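Side-chain contact in amino acid amide racemase (Ochrobactrum anthropi, PDB 6GIO), which is a pyridoxal-5'-phosphate-binding enzyme of the class-III aminotransferase family, built on the fold of the PLP-dependent aminotransferases: residues G326-D331 with P407-A412. Numbering follows the deposited sequence.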
loop_
_atom_site.group_PDB
_atom_site.type_symbol
_atom_site.label_atom_id
_atom_site.label_comp_id
_atom_site.label_asym_id
_atom_site.label_seq_id
_atom_site.Cartn_x
_atom_site.Cartn_y
_atom_site.Cartn_z
ATOM N N GLY C 326 -20.050 -22.967 5.388
ATOM C CA GLY C 326 -20.793 -21.731 5.497
ATOM C C GLY C 326 -22.307 -21.935 5.581
ATOM O O GLY C 326 -22.994 -21.208 6.297
ATOM N N GLY C 327 -22.827 -22.906 4.842
ATOM C CA GLY C 327 -24.256 -23.282 4.936
ATOM C C GLY C 327 -24.651 -23.774 6.326
ATOM O O GLY C 327 -25.648 -23.305 6.900
ATOM N N ILE C 328 -23.871 -24.713 6.871
ATOM C CA ILE C 328 -24.053 -25.147 8.279
ATOM C C ILE C 328 -24.023 -23.963 9.263
ATOM O O ILE C 328 -24.906 -23.836 10.127
ATOM C CB ILE C 328 -23.018 -26.227 8.692
ATOM C CG1 ILE C 328 -23.158 -27.476 7.786
ATOM C CG2 ILE C 328 -23.155 -26.573 10.170
ATOM C CD1 ILE C 328 -21.924 -28.358 7.761
ATOM N N PHE C 329 -23.021 -23.079 9.126
ATOM C CA PHE C 329 -22.863 -21.932 10.043
ATOM C C PHE C 329 -24.062 -20.994 9.908
ATOM O O PHE C 329 -24.655 -20.582 10.905
ATOM C CB PHE C 329 -21.551 -21.167 9.753
ATOM C CG PHE C 329 -21.188 -20.115 10.791
ATOM C CD1 PHE C 329 -21.791 -20.074 12.051
ATOM C CD2 PHE C 329 -20.196 -19.190 10.516
ATOM C CE1 PHE C 329 -21.444 -19.114 12.986
ATOM C CE2 PHE C 329 -19.827 -18.230 11.456
ATOM C CZ PHE C 329 -20.454 -18.188 12.690
ATOM N N ALA C 330 -24.417 -20.674 8.668
ATOM C CA ALA C 330 -25.532 -19.769 8.399
ATOM C C ALA C 330 -26.841 -20.310 9.023
ATOM O O ALA C 330 -27.615 -19.563 9.627
ATOM C CB ALA C 330 -25.695 -19.522 6.880
ATOM N N ASP C 331 -27.078 -21.607 8.869
ATOM C CA ASP C 331 -28.301 -22.227 9.388
ATOM C C ASP C 331 -28.364 -22.224 10.904
ATOM O O ASP C 331 -29.423 -21.913 11.442
ATOM C CB ASP C 331 -28.490 -23.627 8.804
ATOM C CG ASP C 331 -28.872 -23.578 7.341
ATOM O OD1 ASP C 331 -29.491 -22.551 6.931
ATOM O OD2 ASP C 331 -28.580 -24.554 6.610
ATOM N N PRO C 407 -16.395 -28.217 14.569
ATOM C CA PRO C 407 -16.505 -27.902 16.002
ATOM C C PRO C 407 -16.437 -26.425 16.312
ATOM O O PRO C 407 -17.073 -25.964 17.263
ATOM C CB PRO C 407 -15.300 -28.620 16.615
ATOM C CG PRO C 407 -15.083 -29.784 15.680
ATOM C CD PRO C 407 -15.407 -29.281 14.311
ATOM N N GLU C 408 -15.646 -25.690 15.538
ATOM C CA GLU C 408 -15.554 -24.251 15.728
ATOM C C GLU C 408 -16.851 -23.554 15.302
ATOM O O GLU C 408 -17.248 -22.554 15.896
ATOM C CB GLU C 408 -14.338 -23.697 14.995
ATOM C CG GLU C 408 -13.041 -24.030 15.685
ATOM C CD GLU C 408 -11.827 -23.806 14.827
ATOM O OE1 GLU C 408 -11.951 -23.711 13.585
ATOM O OE2 GLU C 408 -10.727 -23.764 15.423
ATOM N N ILE C 409 -17.538 -24.077 14.299
ATOM C CA ILE C 409 -18.863 -23.540 13.963
ATOM C C ILE C 409 -19.828 -23.640 15.146
ATOM O O ILE C 409 -20.520 -22.664 15.430
ATOM C CB ILE C 409 -19.458 -24.175 12.690
ATOM C CG1 ILE C 409 -18.652 -23.727 11.479
ATOM C CG2 ILE C 409 -20.910 -23.740 12.499
ATOM C CD1 ILE C 409 -18.943 -24.490 10.201
ATOM N N ASP C 410 -19.868 -24.787 15.852
ATOM C CA ASP C 410 -20.727 -24.912 17.067
ATOM C C ASP C 410 -20.297 -23.963 18.164
ATOM O O ASP C 410 -21.133 -23.439 18.876
ATOM C CB ASP C 410 -20.713 -26.330 17.718
ATOM C CG ASP C 410 -21.307 -27.407 16.839
ATOM O OD1 ASP C 410 -22.198 -27.096 16.022
ATOM O OD2 ASP C 410 -20.882 -28.589 16.982
ATOM N N GLU C 411 -18.990 -23.809 18.361
ATOM C CA GLU C 411 -18.478 -22.909 19.398
ATOM C C GLU C 411 -18.852 -21.453 19.084
ATOM O O GLU C 411 -19.179 -20.645 19.988
ATOM C CB GLU C 411 -16.961 -23.032 19.502
ATOM C CG GLU C 411 -16.365 -22.137 20.558
ATOM C CD GLU C 411 -14.854 -22.126 20.566
ATOM O OE1 GLU C 411 -14.224 -22.710 19.648
ATOM O OE2 GLU C 411 -14.287 -21.514 21.508
ATOM N N ALA C 412 -18.789 -21.126 17.798
ATOM C CA ALA C 412 -19.169 -19.798 17.324
ATOM C C ALA C 412 -20.643 -19.465 17.562
ATOM O O ALA C 412 -21.001 -18.409 18.105
ATOM C CB ALA C 412 -18.826 -19.677 15.837
#
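Ile328 and Phe329 bring helix 318-339 against Ile409 and Ala412 of helix 406-424. Ile328 makes the lighter touch, methyl to methyl, its CG2 4.3 Å from CG2 of Ile409. On its own segment Phe329 carries most of the contact. CG2 of Ile409 reaches the backbone itself, 3.6 Å from CA of Phe329, and lies 3.8 Å from CD1 of the same residue. This methyl stands anti to the backbone N of Ile409, which sends it across to the base of the Phe329 side chain. The ring of Phe329 is swung anti to its own backbone nitrogen (chi1 -170°) and runs on past Ile409 to the next turn of the partner helix. There its CZ lies 3.8 Å from CB of Ala412. Both methyls meet the ring obliquely.

The segments run nearly parallel, at 19°, with axes 9.9 Å apart. The helix pair belongs to the small domain of this fold-type I PLP enzyme; Glu408 and Glu411 rest on Leu45 of strand 43-46. Asp410 OD1 forms a salt bridge with Arg332 NH1, a polar tie between the same helices just beyond residue 331. Glu411 pairs instead with Arg35. Between the two segments themselves the contact is buried, apolar and without directional bonds: Ile409 CG2 sits at the base of Phe329 and Ala412 CB at its far end.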